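Side-chain contacts in MxaA (Stigmatella aurantiaca, PDB 4W4T), which reduces, through this C-terminal NADPH-binding Rossmann-fold domain of a polyketide-peptide synthetase, the carrier-bound myxalamid chain and probably so releases it: residues A36-E41 and E172-A177; K227-A232 and L237-L242. All blocks are in the same frame, centred on the assembly; numbering follows the deposited sequence.

Contact 1 of 2, residues A36-E41 and E172-A177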
ATOM      1  N   ALA A  36     -11.703  -7.365  24.422  1.00 15.78           N
ATOM      2  CA  ALA A  36     -12.027  -8.781  24.605  1.00 17.70           C
ATOM      3  C   ALA A  36     -12.988  -9.013  25.774  1.00 19.20           C
ATOM      4  O   ALA A  36     -13.425 -10.131  26.001  1.00 20.39           O
ATOM      5  CB  ALA A  36     -10.750  -9.601  24.803  1.00 17.34           C
ATOM      6  N   VAL A  37     -13.311  -7.956  26.516  1.00 20.16           N
ATOM      7  CA  VAL A  37     -14.282  -8.073  27.600  1.00 19.15           C
ATOM      8  C   VAL A  37     -15.689  -7.994  27.031  1.00 18.94           C
ATOM      9  O   VAL A  37     -16.055  -7.010  26.402  1.00 19.45           O
ATOM     10  CB  VAL A  37     -14.071  -6.983  28.660  1.00 21.49           C
ATOM     11  CG1 VAL A  37     -15.174  -7.020  29.705  1.00 22.11           C
ATOM     12  CG2 VAL A  37     -12.703  -7.154  29.306  1.00 23.98           C
ATOM     13  N   LEU A  38     -16.475  -9.047  27.245  1.00 19.89           N
ATOM     14  CA  LEU A  38     -17.822  -9.120  26.689  1.00 18.79           C
ATOM     15  C   LEU A  38     -18.839  -8.426  27.604  1.00 21.75           C
ATOM     16  O   LEU A  38     -18.929  -8.760  28.789  1.00 20.36           O
ATOM     17  CB  LEU A  38     -18.224 -10.579  26.468  1.00 18.45           C
ATOM     18  CG  LEU A  38     -19.547 -10.830  25.744  1.00 17.75           C
ATOM     19  CD1 LEU A  38     -19.533 -10.203  24.360  1.00 16.68           C
ATOM     20  CD2 LEU A  38     -19.819 -12.315  25.654  1.00 17.62           C
ATOM     21  N   ASP A  39     -19.582  -7.471  27.042  1.00 20.21           N
ATOM     22  CA  ASP A  39     -20.607  -6.721  27.777  1.00 23.47           C
ATOM     23  C   ASP A  39     -21.448  -7.651  28.635  1.00 24.71           C
ATOM     24  O   ASP A  39     -21.852  -8.725  28.182  1.00 19.43           O
ATOM     25  CB  ASP A  39     -21.515  -5.967  26.820  1.00 27.21           C
ATOM     26  CG  ASP A  39     -20.782  -4.913  26.033  1.00 36.06           C
ATOM     27  OD1 ASP A  39     -19.710  -4.453  26.491  1.00 38.28           O
ATOM     28  OD2 ASP A  39     -21.275  -4.540  24.949  1.00 40.90           O
ATOM     29  N   ALA A  40     -21.710  -7.230  29.868  1.00 27.66           N
ATOM     30  CA  ALA A  40     -22.378  -8.077  30.853  1.00 25.05           C
ATOM     31  C   ALA A  40     -23.755  -8.547  30.410  1.00 26.04           C
ATOM     32  O   ALA A  40     -24.179  -9.650  30.768  1.00 26.02           O
ATOM     33  CB  ALA A  40     -22.486  -7.336  32.186  1.00 27.34           C
ATOM     34  N   GLU A  41     -24.451  -7.727  29.631  1.00 24.75           N
ATOM     35  CA  GLU A  41     -25.822  -8.056  29.257  1.00 25.93           C
ATOM     36  C   GLU A  41     -25.877  -9.105  28.152  1.00 27.57           C
ATOM     37  O   GLU A  41     -26.920  -9.718  27.931  1.00 26.67           O
ATOM     38  CB  GLU A  41     -26.593  -6.809  28.822  1.00 29.70           C
ATOM     39  CG  GLU A  41     -26.174  -6.209  27.490  1.00 30.92           C
ATOM     40  CD  GLU A  41     -25.090  -5.150  27.622  1.00 33.53           C
ATOM     41  OE1 GLU A  41     -24.405  -5.122  28.668  1.00 36.75           O
ATOM     42  OE2 GLU A  41     -24.922  -4.347  26.671  1.00 34.05           O
ATOM     43  N   GLU A 172     -21.917  -7.840  18.152  1.00 13.54           N
ATOM     44  CA  GLU A 172     -23.329  -7.646  17.813  1.00 14.72           C
ATOM     45  C   GLU A 172     -23.994  -8.971  17.435  1.00 14.47           C
ATOM     46  O   GLU A 172     -25.182  -9.180  17.684  1.00 13.89           O
ATOM     47  CB  GLU A 172     -23.470  -6.620  16.682  1.00 15.01           C
ATOM     48  CG  GLU A 172     -22.982  -5.221  17.086  1.00 16.29           C
ATOM     49  CD  GLU A 172     -23.691  -4.697  18.341  1.00 20.36           C
ATOM     50  OE1 GLU A 172     -24.846  -4.218  18.226  1.00 15.75           O
ATOM     51  OE2 GLU A 172     -23.089  -4.762  19.438  1.00 19.95           O
ATOM     52  N   ILE A 173     -23.223  -9.864  16.822  1.00 13.28           N
ATOM     53  CA  ILE A 173     -23.702 -11.214  16.512  1.00 10.99           C
ATOM     54  C   ILE A 173     -23.993 -11.952  17.801  1.00 12.39           C
ATOM     55  O   ILE A 173     -25.010 -12.647  17.920  1.00 13.75           O
ATOM     56  CB  ILE A 173     -22.652 -12.000  15.660  1.00 12.22           C
ATOM     57  CG1 ILE A 173     -22.685 -11.519  14.205  1.00 13.78           C
ATOM     58  CG2 ILE A 173     -22.858 -13.533  15.762  1.00 13.63           C
ATOM     59  CD1 ILE A 173     -24.010 -11.827  13.475  1.00 13.82           C
ATOM     60  N   LEU A 174     -23.111 -11.801  18.787  1.00 12.34           N
ATOM     61  CA  LEU A 174     -23.348 -12.429  20.087  1.00 13.12           C
ATOM     62  C   LEU A 174     -24.580 -11.835  20.758  1.00 13.46           C
ATOM     63  O   LEU A 174     -25.330 -12.535  21.424  1.00 13.71           O
ATOM     64  CB  LEU A 174     -22.137 -12.282  21.005  1.00 12.07           C
ATOM     65  CG  LEU A 174     -20.908 -13.062  20.521  1.00 13.24           C
ATOM     66  CD1 LEU A 174     -19.669 -12.716  21.360  1.00 12.83           C
ATOM     67  CD2 LEU A 174     -21.189 -14.574  20.560  1.00 10.98           C
ATOM     68  N   ARG A 175     -24.776 -10.539  20.570  1.00 13.47           N
ATOM     69  CA  ARG A 175     -25.979  -9.868  21.062  1.00 13.74           C
ATOM     70  C   ARG A 175     -27.250 -10.488  20.472  1.00 13.69           C
ATOM     71  O   ARG A 175     -28.213 -10.764  21.180  1.00 14.74           O
ATOM     72  CB  ARG A 175     -25.909  -8.381  20.720  1.00 14.17           C
ATOM     73  CG  ARG A 175     -26.844  -7.529  21.520  1.00 17.90           C
ATOM     74  CD  ARG A 175     -26.749  -6.048  21.125  1.00 19.74           C
ATOM     75  NE  ARG A 175     -25.392  -5.491  21.237  1.00 17.74           N
ATOM     76  CZ  ARG A 175     -24.792  -5.197  22.390  1.00 21.33           C
ATOM     77  NH1 ARG A 175     -25.398  -5.432  23.551  1.00 22.62           N
ATOM     78  NH2 ARG A 175     -23.577  -4.681  22.387  1.00 23.34           N
ATOM     79  N   LEU A 176     -27.251 -10.685  19.164  1.00 13.19           N
ATOM     80  CA  LEU A 176     -28.391 -11.290  18.482  1.00 14.07           C
ATOM     81  C   LEU A 176     -28.607 -12.728  18.953  1.00 15.02           C
ATOM     82  O   LEU A 176     -29.742 -13.178  19.147  1.00 14.84           O
ATOM     83  CB  LEU A 176     -28.180 -11.239  16.967  1.00 13.96           C
ATOM     84  CG  LEU A 176     -29.260 -11.882  16.099  1.00 13.42           C
ATOM     85  CD1 LEU A 176     -30.555 -11.074  16.165  1.00 15.89           C
ATOM     86  CD2 LEU A 176     -28.791 -12.044  14.663  1.00 14.07           C
ATOM     87  N   ALA A 177     -27.508 -13.449  19.152  1.00 16.18           N
ATOM     88  CA  ALA A 177     -27.570 -14.849  19.561  1.00 14.15           C
ATOM     89  C   ALA A 177     -28.131 -15.005  20.976  1.00 16.40           C
ATOM     90  O   ALA A 177     -28.551 -16.092  21.364  1.00 16.21           O
ATOM     91  CB  ALA A 177     -26.184 -15.485  19.473  1.00 15.63           C
TER
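Arg175 reaches out from helix 159-177 to two acidic side chains of the loop that follows helix 28-35, while Leu38 and Leu174 make the apolar part of the contact. Its nitrogens divide the work. NH2 donates to OD2 of Asp39 at 3.4 Å, and NH1 donates to OE2 of Glu41 at 3.3 Å; both are long, weak hydrogen bonds within salt bridges. The two carboxylates meet the guanidinium at its edge, near its plane, but neither lies flat with it: the Asp39 carboxylate is turned 32° and that of Glu41 34°. On its own helix Arg175 is gripped more closely. NE and NH2 converge side-on upon one oxygen of Glu172, each 3.0 Å from OE2, which receives NH2 on its syn lone pair and NE from above the carboxylate plane. This pairing fixes the rotation of the guanidinium, which a bend at chi3 (-56°) turns so that its NE-NH2 edge faces the Glu172 carboxylate. The other oxygen of Glu172, OE1, is also tied to the backbone N of Leu128. With an alanine in place of Arg175, Asp39 and Glu41 would probably lose the charge that ties them to the helix and be freer to turn, and Glu172 would lose its close arginine partner. Next to the charged group, CD1 of Leu38 meets CD1 of Leu174 obliquely at 3.9 Å, and Leu38 also rests on Ala232 of helix 217-234. Arg235 also holds the loop, donating to the carbonyl oxygens of Leu38 and Asp39. Together Asp39, Glu41, Glu172 and Arg175 form a salt-bridge network beside a leucine pair, through which the segment preceding the first strand of the Rossmann fold is fastened across one of its flanking helices.

Contact 2 of 2, residues K227-A232 and L237-L242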
ATOM      1  N   LYS A 227     -11.898 -14.296  21.495  1.00 14.30           N
ATOM      2  CA  LYS A 227     -12.043 -14.134  22.952  1.00 14.72           C
ATOM      3  C   LYS A 227     -13.491 -13.823  23.340  1.00 14.83           C
ATOM      4  O   LYS A 227     -14.021 -14.389  24.302  1.00 14.26           O
ATOM      5  CB  LYS A 227     -11.121 -13.035  23.478  1.00 18.03           C
ATOM      6  CG  LYS A 227      -9.637 -13.362  23.356  1.00 19.30           C
ATOM      7  CD  LYS A 227      -9.213 -14.395  24.377  1.00 22.64           C
ATOM      8  CE  LYS A 227      -8.905 -13.747  25.712  1.00 28.33           C
ATOM      9  NZ  LYS A 227      -8.427 -14.783  26.679  1.00 33.67           N
ATOM     10  N   LEU A 228     -14.132 -12.939  22.582  1.00 13.42           N
ATOM     11  CA  LEU A 228     -15.524 -12.576  22.855  1.00 13.50           C
ATOM     12  C   LEU A 228     -16.422 -13.793  22.729  1.00 15.28           C
ATOM     13  O   LEU A 228     -17.294 -14.021  23.568  1.00 14.35           O
ATOM     14  CB  LEU A 228     -16.005 -11.480  21.912  1.00 13.51           C
ATOM     15  CG  LEU A 228     -15.403 -10.093  22.141  1.00 13.97           C
ATOM     16  CD1 LEU A 228     -15.957  -9.115  21.118  1.00 16.34           C
ATOM     17  CD2 LEU A 228     -15.697  -9.604  23.553  1.00 14.65           C
ATOM     18  N   VAL A 229     -16.179 -14.581  21.683  1.00 13.94           N
ATOM     19  CA  VAL A 229     -16.989 -15.759  21.415  1.00 13.30           C
ATOM     20  C   VAL A 229     -16.771 -16.808  22.509  1.00 15.81           C
ATOM     21  O   VAL A 229     -17.722 -17.447  22.981  1.00 14.26           O
ATOM     22  CB  VAL A 229     -16.672 -16.343  20.021  1.00 14.85           C
ATOM     23  CG1 VAL A 229     -17.358 -17.685  19.831  1.00 13.64           C
ATOM     24  CG2 VAL A 229     -17.124 -15.380  18.939  1.00 12.35           C
ATOM     25  N   ARG A 230     -15.526 -16.965  22.944  1.00 14.45           N
ATOM     26  CA  ARG A 230     -15.247 -17.896  24.038  1.00 16.73           C
ATOM     27  C   ARG A 230     -15.950 -17.494  25.344  1.00 18.12           C
ATOM     28  O   ARG A 230     -16.500 -18.347  26.049  1.00 18.29           O
ATOM     29  CB  ARG A 230     -13.738 -18.030  24.243  1.00 15.57           C
ATOM     30  CG  ARG A 230     -13.083 -18.790  23.086  1.00 16.58           C
ATOM     31  CD  ARG A 230     -11.640 -19.204  23.340  1.00 15.61           C
ATOM     32  NE  ARG A 230     -11.120 -19.838  22.121  1.00 17.21           N
ATOM     33  CZ  ARG A 230     -11.313 -21.116  21.811  1.00 17.43           C
ATOM     34  NH1 ARG A 230     -11.991 -21.902  22.645  1.00 18.78           N
ATOM     35  NH2 ARG A 230     -10.839 -21.613  20.674  1.00 17.05           N
ATOM     36  N   GLU A 231     -15.955 -16.207  25.669  1.00 16.98           N
ATOM     37  CA  GLU A 231     -16.665 -15.773  26.873  1.00 18.89           C
ATOM     38  C   GLU A 231     -18.164 -16.044  26.770  1.00 19.18           C
ATOM     39  O   GLU A 231     -18.799 -16.396  27.760  1.00 19.74           O
ATOM     40  CB  GLU A 231     -16.422 -14.285  27.154  1.00 17.32           C
ATOM     41  CG  GLU A 231     -17.249 -13.703  28.324  1.00 23.30           C
ATOM     42  CD  GLU A 231     -16.981 -14.371  29.684  1.00 25.96           C
ATOM     43  OE1 GLU A 231     -15.968 -15.085  29.828  1.00 25.35           O
ATOM     44  OE2 GLU A 231     -17.800 -14.182  30.616  1.00 25.72           O
ATOM     45  N   ALA A 232     -18.731 -15.861  25.582  1.00 15.87           N
ATOM     46  CA  ALA A 232     -20.140 -16.165  25.363  1.00 16.30           C
ATOM     47  C   ALA A 232     -20.389 -17.644  25.618  1.00 18.23           C
ATOM     48  O   ALA A 232     -21.375 -18.016  26.248  1.00 19.20           O
ATOM     49  CB  ALA A 232     -20.571 -15.789  23.955  1.00 13.84           C
ATOM     50  N   LEU A 237     -23.759 -19.895  25.936  1.00 18.61           N
ATOM     51  CA  LEU A 237     -24.125 -19.903  24.523  1.00 17.58           C
ATOM     52  C   LEU A 237     -23.497 -21.115  23.836  1.00 17.57           C
ATOM     53  O   LEU A 237     -22.292 -21.354  23.983  1.00 17.50           O
ATOM     54  CB  LEU A 237     -23.661 -18.614  23.828  1.00 17.40           C
ATOM     55  CG  LEU A 237     -24.118 -18.450  22.376  1.00 14.72           C
ATOM     56  CD1 LEU A 237     -25.635 -18.266  22.328  1.00 18.04           C
ATOM     57  CD2 LEU A 237     -23.399 -17.263  21.717  1.00 15.01           C
ATOM     58  N   PRO A 238     -24.309 -21.893  23.100  1.00 17.48           N
ATOM     59  CA  PRO A 238     -23.731 -22.987  22.312  1.00 19.45           C
ATOM     60  C   PRO A 238     -22.973 -22.435  21.113  1.00 17.39           C
ATOM     61  O   PRO A 238     -23.547 -21.735  20.273  1.00 17.00           O
ATOM     62  CB  PRO A 238     -24.948 -23.797  21.864  1.00 22.06           C
ATOM     63  CG  PRO A 238     -26.071 -23.373  22.777  1.00 21.65           C
ATOM     64  CD  PRO A 238     -25.781 -21.924  23.075  1.00 19.15           C
ATOM     65  N   VAL A 239     -21.692 -22.769  21.041  1.00 17.08           N
ATOM     66  CA  VAL A 239     -20.796 -22.209  20.041  1.00 14.65           C
ATOM     67  C   VAL A 239     -19.908 -23.298  19.465  1.00 15.97           C
ATOM     68  O   VAL A 239     -19.468 -24.173  20.192  1.00 17.59           O
ATOM     69  CB  VAL A 239     -19.890 -21.115  20.647  1.00 15.60           C
ATOM     70  CG1 VAL A 239     -18.836 -20.698  19.670  1.00 18.60           C
ATOM     71  CG2 VAL A 239     -20.715 -19.898  21.101  1.00 14.91           C
ATOM     72  N   THR A 240     -19.655 -23.238  18.163  1.00 15.51           N
ATOM     73  CA  THR A 240     -18.548 -23.988  17.573  1.00 16.40           C
ATOM     74  C   THR A 240     -17.547 -22.963  17.041  1.00 16.93           C
ATOM     75  O   THR A 240     -17.931 -21.919  16.489  1.00 15.77           O
ATOM     76  CB  THR A 240     -19.015 -24.948  16.453  1.00 16.87           C
ATOM     77  OG1 THR A 240     -19.317 -24.215  15.258  1.00 21.98           O
ATOM     78  CG2 THR A 240     -20.244 -25.699  16.877  1.00 18.29           C
ATOM     79  N   ILE A 241     -16.263 -23.235  17.248  1.00 14.76           N
ATOM     80  CA  ILE A 241     -15.225 -22.337  16.748  1.00 15.69           C
ATOM     81  C   ILE A 241     -14.399 -23.032  15.689  1.00 15.11           C
ATOM     82  O   ILE A 241     -13.727 -24.014  15.966  1.00 14.72           O
ATOM     83  CB  ILE A 241     -14.316 -21.845  17.882  1.00 13.13           C
ATOM     84  CG1 ILE A 241     -15.167 -21.062  18.900  1.00 13.78           C
ATOM     85  CG2 ILE A 241     -13.160 -21.000  17.323  1.00 13.98           C
ATOM     86  CD1 ILE A 241     -14.390 -20.598  20.128  1.00 15.28           C
ATOM     87  N   LEU A 242     -14.483 -22.515  14.467  1.00 14.53           N
ATOM     88  CA  LEU A 242     -13.843 -23.109  13.303  1.00 14.42           C
ATOM     89  C   LEU A 242     -12.722 -22.200  12.823  1.00 13.26           C
ATOM     90  O   LEU A 242     -12.972 -21.046  12.499  1.00 12.16           O
ATOM     91  CB  LEU A 242     -14.875 -23.325  12.195  1.00 15.03           C
ATOM     92  CG  LEU A 242     -16.089 -24.018  12.818  1.00 18.27           C
ATOM     93  CD1 LEU A 242     -17.410 -23.533  12.261  1.00 17.36           C
ATOM     94  CD2 LEU A 242     -15.930 -25.508  12.673  1.00 16.56           C
TER
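Val229 and Val239 meet at the apolar centre, where their CG1 methyls are pressed to 3.4 Å, tighter than ordinary van der Waals contact. In both valines CG1 stands anti to the backbone N (chi1 171°), which aims these methyls toward each other between helix and strand. The same methyl of Val229 faces CG1 of Ile241 tip to tip at 4.1 Å. Toward the turn, CB of Ala232 lies 3.9 Å from CD2 of Leu237, and the backbone N of Leu237 donates to the carbonyl O of Ala232 at 3.1 Å, tying the residue two before the strand to the last turn of the helix. At the polar edge Arg230 crosses Ile241 at about a right angle, with CD1 of Ile241 lying 3.5 Å over the centre of one guanidinium face. Two of its nitrogens are engaged elsewhere, NH2 with OG1 of Thr307 and NE in a salt bridge to OE2 of Glu226. Earlier turns of helix 217-234 carry the NADPH-binding Tyr218 and Lys222. The axes of helix segment 227-232 and strand segment 239-242 run at 153°, close to antiparallel, as expected for the helix-to-strand return of a beta-alpha-beta crossover in a Rossmann fold.

Both contacts lie on the same side of the chain's centre, their own centres about 10 Å apart, but at different depths. Contact 2 is buried, and it joins helix 217-234 to the strand that comes next in sequence. Contact 1 is partly buried and brings together a loop and a helix 131 residues apart. Their chemistry follows: contact 1 is mainly charged, with one leucine pair alongside, whereas contact 2 is mainly aliphatic, with an arginine at its polar edge. Leu174 bridges them, its CD2 lying 3.7 Å from CB of Ala232 and equally far from CD2 of Leu237. Helices 159-177 and 217-234 thus pack together over the sheet, and the 36-41 loop lies across them.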